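Local coordinates for o-succinylbenzoate synthase (Synechococcus elongatus, PDB 2OZT), which catalyses the metal-dependent dehydration of 2-succinyl-6-hydroxy-2,4-cyclohexadiene-1-carboxylate to 2-succinylbenzoate, a step on the route to phylloquinone, at residues C111-S116 with T134-V139; A153-L158 with N189-Y194; F270-E275 with L296-D301. One frame throughout, in Å; residues are numbered along the deposited sequence.

Interaction 1. Residues C111-S116 with T134-V139; sequences CALLGS and TFKWKV. With PO4 (phosphate ion), chain B.
The W137 indole, its CG anti to the backbone N (chi1 179°), turns its edge to the neighbouring strand: the carbonyl oxygens of L114 and G115 lie near the ring plane beside CD1 and NE1, while V139 CG1 packs over one face, 3.6 Å above the plane and offset toward the rim. The F135 ring meets A112 CB and L114 CG obliquely, with A112 CB 3.7 Å from F135 CD1. Strands 112-114 and 134-138 are parallel neighbours in the TIM barrel of the enolase-type C-terminal domain, joined through helix 120-129 in a beta-alpha-beta crossover. A112, L114, F135 and W137 share the sheet face that packs on that helix.

A ladder links the backbones, A112 N giving a bond to T134 O, K136 N to A112 O and L114 N to K136 O, each 2.9 Å. It weakens at K138 N, 3.5 Å from L114 O. L113 and K136 run side by side on the other face, L113 CD2 against K136 CE at 3.7 Å; K136 NZ forms a salt bridge with the metal ligand D167.

T134 OG1 lies within hydrogen-bonding distance of phosphate O1 and O3, without settling which takes its proton; R165, H294 and A295 also bind it. K138, the predicted proton donor, bonds through NZ to a water weakly shared with S116 OG. W137 NE1 lies 2.9 Å from G115 O, a weak bond with an N-H...O angle of 117°.

Interaction 2. Residues A153-L158 with N189-Y194; sequences ALLAAL and NGKIEY
K191 CG stands anti to its own carbonyl carbon (chi1 -62°), and the chain beyond is extended, reaching across to L155 and L158; L155 CG is also anti to its carbonyl carbon (chi1 -68°), and the two side chains pass one another, running opposite ways. The contact ties the C-terminal end of helix 144-157 to the turn leading into strand 192-196, at the N-terminal ends of the strands of the TIM barrel and so away from the metal site.

K191 NZ is gripped by two backbone carbonyls at 2.9 Å each. It meets L155 O almost in line with the C=O bond, whereas it sits above the carbonyl plane of L158. A positive charge placed here would be expected to interact favourably with the carbonyl end of the helix dipole.

Alongside this polar grip, L155 CD2 rests on K191 CB at 3.9 Å and more loosely on I192 CD1. The L155 and N189 side chains point at each other, L155 CD1 meeting N189 CB. L164 of strand 163-167 packs against both L155 and I192. N189 to I192 form a type I beta turn, within which N189 makes an Asx turn: its OD1 accepts the K191 N-H on an in-plane lone pair, 2.7 Å from K191 N.

Interaction 3. Residues F270-E275 with L296-D301; sequences FSSALE and LGFGVD
The backbones of S271 and G297 form a single bridge, their CA atoms 3.9 Å apart, with G297 N donating to F270 O and S272 N to G297 O, both at 2.8 Å. The absence of a side chain on G297, the centre of an inverse gamma turn, suits so close an approach. S272 N lies well above the G297 carbonyl plane, and a water donates to both S272 O and G297 O.

S272 CB sits over one face of the F298 ring in a CH-pi contact, 3.9 Å from the ring centroid, and F270 O lies at the edge. The E275 and F298 side chains cross at about a right angle, but carboxylate and ring planes are only 27° apart, with E275 OE1 3.7 Å from F298 CE1.

These loops lie at the end of the TIM barrel where the catalytic residues gather: 270-275 runs from the seventh barrel strand, 268-270, into helix 277-290, and S271 packs on K245, the predicted proton acceptor. S272 OG, anti to the backbone N (chi1 178°), accepts from L274 N in an ST turn and donates to the syn side of E275 OE1 at 2.6 Å. The other carboxylate oxygen, OE2, takes the A273 N-H from above the carboxylate plane. E275 OE1 also forms a salt bridge with R280. L274 CD2 packs on V300 CB at 3.6 Å, while V300 CG2 touches S272 OG.

The three contacts follow one another along the chain, and all belong to the TIM barrel. Interactions 1 and 2, centres 12 Å apart, share its parallel sheet, and strand 134-138 leads into helix 144-157; F135 packs on L158 and L114 on L154. The centre of interaction 3 is about 13 Å from that of interaction 1: L296 O is 2.8 Å from C111 N, so residues 296-297 bond to the seventh strand, 268-270, and, probably, to the first, filling the eighth position and closing the barrel. Interactions 2 and 3, 22 Å between centres, do not touch. Interactions 1 and 3 border the catalytic centre, whereas interaction 2 lies at the opposite barrel end.

Interaction 1. Residues C111-S116 with T134-V139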
# COMPACT_ATOMS: atom_id res chain seq x y z
N CYS A 111 10.58 -1.99 3.87
CA CYS A 111 11.22 -0.66 3.69
C CYS A 111 11.09 0.14 4.97
O CYS A 111 10.01 0.21 5.58
CB CYS A 111 10.49 0.04 2.56
SG CYS A 111 11.10 1.67 2.21
N ALA A 112 12.20 0.75 5.38
CA ALA A 112 12.20 1.56 6.60
C ALA A 112 11.92 3.02 6.22
O ALA A 112 12.45 3.53 5.24
CB ALA A 112 13.56 1.44 7.29
N LEU A 113 11.13 3.70 7.03
CA LEU A 113 10.84 5.12 6.78
C LEU A 113 11.86 6.01 7.45
O LEU A 113 12.38 5.72 8.53
CB LEU A 113 9.42 5.46 7.27
CG LEU A 113 8.31 4.63 6.64
CD1 LEU A 113 6.94 5.10 7.15
CD2 LEU A 113 8.33 4.66 5.10
N LEU A 114 12.12 7.14 6.79
CA LEU A 114 12.94 8.23 7.32
C LEU A 114 12.13 9.52 7.28
O LEU A 114 11.50 9.86 6.27
CB LEU A 114 14.20 8.39 6.48
CG LEU A 114 15.10 7.16 6.33
CD1 LEU A 114 16.23 7.43 5.34
CD2 LEU A 114 15.68 6.87 7.70
N GLY A 115 12.11 10.19 8.43
CA GLY A 115 11.28 11.39 8.54
C GLY A 115 11.83 12.55 7.74
O GLY A 115 12.99 12.57 7.35
N SER A 116 10.96 13.52 7.49
CA SER A 116 11.38 14.67 6.70
C SER A 116 12.51 15.43 7.36
O SER A 116 12.68 15.42 8.58
CB SER A 116 10.20 15.62 6.45
OG SER A 116 9.70 16.13 7.66
N THR A 134 16.46 -1.00 2.64
CA THR A 134 15.78 -0.06 1.72
C THR A 134 15.03 0.91 2.58
O THR A 134 14.43 0.53 3.60
CB THR A 134 14.78 -0.81 0.83
OG1 THR A 134 15.52 -1.73 0.02
CG2 THR A 134 14.01 0.13 -0.07
N PHE A 135 15.09 2.19 2.18
CA PHE A 135 14.53 3.29 2.96
C PHE A 135 13.65 4.15 2.08
O PHE A 135 13.87 4.21 0.88
CB PHE A 135 15.69 4.18 3.46
CG PHE A 135 16.61 3.45 4.40
CD1 PHE A 135 16.34 3.41 5.75
CD2 PHE A 135 17.69 2.75 3.90
CE1 PHE A 135 17.17 2.70 6.62
CE2 PHE A 135 18.54 2.04 4.78
CZ PHE A 135 18.24 1.99 6.14
N LYS A 136 12.70 4.82 2.71
CA LYS A 136 11.89 5.83 1.98
C LYS A 136 11.89 7.10 2.79
O LYS A 136 11.52 7.08 3.97
CB LYS A 136 10.44 5.35 1.79
CG LYS A 136 9.61 6.39 0.95
CD LYS A 136 8.20 5.87 0.59
CE LYS A 136 7.27 5.91 1.78
NZ LYS A 136 5.80 5.85 1.45
N TRP A 137 12.37 8.19 2.18
CA TRP A 137 12.48 9.47 2.87
C TRP A 137 11.49 10.45 2.27
O TRP A 137 11.35 10.53 1.04
CB TRP A 137 13.91 10.01 2.68
CG TRP A 137 14.18 11.37 3.33
CD1 TRP A 137 13.77 11.79 4.56
CD2 TRP A 137 14.93 12.44 2.76
NE1 TRP A 137 14.21 13.08 4.79
CE2 TRP A 137 14.91 13.50 3.70
CE3 TRP A 137 15.61 12.62 1.54
CZ2 TRP A 137 15.57 14.73 3.47
CZ3 TRP A 137 16.25 13.86 1.31
CH2 TRP A 137 16.21 14.90 2.27
N LYS A 138 10.79 11.18 3.13
CA LYS A 138 9.81 12.18 2.72
C LYS A 138 10.50 13.44 2.27
O LYS A 138 11.34 13.98 3.00
CB LYS A 138 8.89 12.48 3.91
CG LYS A 138 7.65 13.27 3.58
CD LYS A 138 6.80 13.48 4.82
CE LYS A 138 5.43 14.02 4.46
NZ LYS A 138 4.62 14.13 5.72
N VAL A 139 10.16 13.85 1.04
CA VAL A 139 10.66 15.11 0.47
C VAL A 139 9.48 16.01 0.06
O VAL A 139 8.30 15.64 0.15
CB VAL A 139 11.63 14.88 -0.70
CG1 VAL A 139 12.86 14.13 -0.24
CG2 VAL A 139 10.95 14.05 -1.80
P PO4 B . 14.31 -2.89 -3.21
O1 PO4 B . 14.07 -3.60 -1.91
O2 PO4 B . 13.06 -2.13 -3.50
O3 PO4 B . 15.47 -1.91 -3.00
O4 PO4 B . 14.67 -3.65 -4.48
O HOH W 1 6.38 16.01 7.58

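Interaction 2. Residues A153-L158 with N189-Y194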
# COMPACT_ATOMS: atom_id res chain seq x y z
N ALA A 153 24.35 14.37 2.02
CA ALA A 153 24.93 13.80 3.25
C ALA A 153 24.40 12.38 3.51
O ALA A 153 25.15 11.49 3.94
CB ALA A 153 24.60 14.70 4.42
N LEU A 154 23.10 12.17 3.24
CA LEU A 154 22.48 10.86 3.47
C LEU A 154 23.07 9.83 2.56
O LEU A 154 23.39 8.70 2.99
CB LEU A 154 20.96 11.01 3.29
CG LEU A 154 20.14 9.73 3.44
CD1 LEU A 154 20.29 9.11 4.86
CD2 LEU A 154 18.68 10.01 3.11
N LEU A 155 23.27 10.19 1.28
CA LEU A 155 23.84 9.23 0.36
C LEU A 155 25.27 8.88 0.70
O LEU A 155 25.69 7.74 0.52
CB LEU A 155 23.76 9.73 -1.07
CG LEU A 155 22.39 9.85 -1.70
CD1 LEU A 155 22.50 10.57 -3.02
CD2 LEU A 155 21.79 8.45 -1.86
N ALA A 156 26.02 9.88 1.18
CA ALA A 156 27.39 9.62 1.65
C ALA A 156 27.47 8.72 2.88
O ALA A 156 28.41 7.93 3.01
CB ALA A 156 28.08 10.94 1.91
N ALA A 157 26.49 8.85 3.78
CA ALA A 157 26.46 8.10 5.03
C ALA A 157 25.91 6.67 4.93
O ALA A 157 26.33 5.79 5.66
CB ALA A 157 25.66 8.87 6.03
N LEU A 158 24.95 6.43 4.03
CA LEU A 158 24.32 5.10 3.96
C LEU A 158 25.35 4.05 3.59
O LEU A 158 26.22 4.29 2.76
CB LEU A 158 23.17 5.09 2.94
CG LEU A 158 21.89 5.80 3.39
CD1 LEU A 158 20.96 5.96 2.19
CD2 LEU A 158 21.20 4.96 4.44
N ASN A 189 22.74 8.71 -7.70
CA ASN A 189 23.57 7.72 -7.13
C ASN A 189 22.86 6.39 -7.34
O ASN A 189 21.64 6.35 -7.34
CB ASN A 189 23.63 8.08 -5.65
CG ASN A 189 24.55 7.21 -4.87
OD1 ASN A 189 24.35 6.01 -4.77
ND2 ASN A 189 25.58 7.82 -4.26
N GLY A 190 23.63 5.31 -7.49
CA GLY A 190 23.05 3.97 -7.62
C GLY A 190 22.17 3.59 -6.45
O GLY A 190 21.39 2.63 -6.56
N LYS A 191 22.28 4.33 -5.35
CA LYS A 191 21.42 4.11 -4.18
C LYS A 191 19.99 4.64 -4.37
O LYS A 191 19.08 4.14 -3.72
CB LYS A 191 22.04 4.69 -2.89
CG LYS A 191 23.39 4.06 -2.46
CD LYS A 191 23.96 4.72 -1.18
CE LYS A 191 25.29 4.03 -0.75
NZ LYS A 191 26.24 4.96 -0.02
N ILE A 192 19.78 5.61 -5.27
CA ILE A 192 18.37 6.11 -5.56
C ILE A 192 17.49 5.16 -6.40
O ILE A 192 17.70 4.97 -7.59
CB ILE A 192 18.36 7.54 -6.19
CG1 ILE A 192 19.08 8.54 -5.27
CG2 ILE A 192 16.97 8.02 -6.43
CD1 ILE A 192 18.28 9.00 -4.05
N GLU A 193 16.45 4.61 -5.79
CA GLU A 193 15.65 3.63 -6.50
C GLU A 193 14.58 4.27 -7.37
O GLU A 193 14.38 3.90 -8.53
CB GLU A 193 15.01 2.70 -5.47
CG GLU A 193 14.33 1.49 -6.08
CD GLU A 193 13.75 0.55 -5.04
OE1 GLU A 193 13.68 0.91 -3.85
OE2 GLU A 193 13.39 -0.58 -5.43
N TYR A 194 13.86 5.22 -6.79
CA TYR A 194 12.89 6.01 -7.54
C TYR A 194 12.46 7.21 -6.75
O TYR A 194 12.72 7.31 -5.53
CB TYR A 194 11.64 5.18 -7.92
CG TYR A 194 10.91 4.38 -6.83
CD1 TYR A 194 10.96 2.99 -6.85
CD2 TYR A 194 10.15 5.00 -5.83
CE1 TYR A 194 10.23 2.20 -5.92
CE2 TYR A 194 9.43 4.21 -4.88
CZ TYR A 194 9.49 2.84 -4.94
OH TYR A 194 8.76 2.14 -4.01

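Interaction 3. Residues F270-E275 with L296-D301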
# COMPACT_ATOMS: atom_id res chain seq x y z
N PHE A 270 4.68 -3.49 -3.15
CA PHE A 270 3.47 -3.64 -2.38
C PHE A 270 3.55 -2.89 -1.05
O PHE A 270 4.52 -3.03 -0.33
CB PHE A 270 3.25 -5.13 -2.10
CG PHE A 270 2.95 -5.94 -3.32
CD1 PHE A 270 1.64 -6.11 -3.72
CD2 PHE A 270 3.96 -6.56 -4.05
CE1 PHE A 270 1.33 -6.85 -4.90
CE2 PHE A 270 3.68 -7.28 -5.22
CZ PHE A 270 2.35 -7.45 -5.60
N SER A 271 2.50 -2.11 -0.76
CA SER A 271 2.51 -1.26 0.43
C SER A 271 1.25 -1.28 1.23
O SER A 271 0.21 -1.84 0.80
CB SER A 271 2.84 0.18 0.02
OG SER A 271 1.72 0.81 -0.53
N SER A 272 1.39 -0.74 2.43
CA SER A 272 0.29 -0.72 3.40
C SER A 272 -0.63 0.46 3.28
O SER A 272 -0.21 1.58 3.00
CB SER A 272 0.88 -0.72 4.82
OG SER A 272 -0.17 -0.66 5.79
N ALA A 273 -1.92 0.23 3.49
CA ALA A 273 -2.92 1.30 3.59
C ALA A 273 -3.34 1.44 5.06
O ALA A 273 -4.51 1.78 5.34
CB ALA A 273 -4.14 0.92 2.77
N LEU A 274 -2.42 1.16 5.99
CA LEU A 274 -2.72 1.20 7.44
C LEU A 274 -3.94 0.37 7.76
O LEU A 274 -4.89 0.80 8.46
CB LEU A 274 -2.89 2.66 7.93
CG LEU A 274 -1.67 3.57 7.75
CD1 LEU A 274 -2.03 4.94 8.31
CD2 LEU A 274 -0.43 3.00 8.43
N GLU A 275 -3.92 -0.85 7.23
CA GLU A 275 -4.99 -1.82 7.45
C GLU A 275 -4.66 -2.68 8.67
O GLU A 275 -3.56 -2.63 9.21
CB GLU A 275 -5.22 -2.68 6.19
CG GLU A 275 -4.05 -3.55 5.78
CD GLU A 275 -2.86 -2.76 5.22
OE1 GLU A 275 -1.89 -2.54 5.99
OE2 GLU A 275 -2.90 -2.42 4.03
N LEU A 296 8.89 -4.24 0.99
CA LEU A 296 7.48 -3.89 1.14
C LEU A 296 7.26 -2.61 1.90
O LEU A 296 7.99 -2.32 2.89
CB LEU A 296 6.72 -4.98 1.94
CG LEU A 296 6.81 -6.43 1.47
CD1 LEU A 296 5.99 -7.32 2.40
CD2 LEU A 296 6.33 -6.55 -0.01
N GLY A 297 6.24 -1.86 1.48
CA GLY A 297 5.93 -0.61 2.19
C GLY A 297 5.04 -0.88 3.39
O GLY A 297 3.96 -0.27 3.52
N PHE A 298 5.50 -1.76 4.28
CA PHE A 298 4.73 -2.15 5.46
C PHE A 298 5.43 -1.76 6.75
O PHE A 298 5.05 -2.28 7.83
CB PHE A 298 4.41 -3.65 5.43
CG PHE A 298 3.20 -3.99 4.57
CD1 PHE A 298 1.94 -4.15 5.15
CD2 PHE A 298 3.30 -4.12 3.18
CE1 PHE A 298 0.83 -4.44 4.35
CE2 PHE A 298 2.20 -4.42 2.40
CZ PHE A 298 0.96 -4.59 2.99
N GLY A 299 6.34 -0.79 6.65
CA GLY A 299 7.12 -0.29 7.82
C GLY A 299 6.35 0.76 8.59
O GLY A 299 6.88 1.83 8.89
N VAL A 300 5.09 0.44 8.92
CA VAL A 300 4.13 1.43 9.38
C VAL A 300 3.70 1.19 10.83
O VAL A 300 2.69 1.74 11.25
CB VAL A 300 2.86 1.45 8.47
CG1 VAL A 300 3.22 1.88 7.02
CG2 VAL A 300 2.16 0.06 8.48
N ASP A 301 4.45 0.37 11.56
CA ASP A 301 4.11 0.04 12.96
C ASP A 301 3.98 1.21 13.90
O ASP A 301 3.28 1.09 14.89
CB ASP A 301 5.15 -0.90 13.57
CG ASP A 301 5.02 -2.30 13.07
OD1 ASP A 301 4.04 -2.61 12.36
OD2 ASP A 301 5.90 -3.10 13.38
O HOH W 2 2.51 2.62 3.33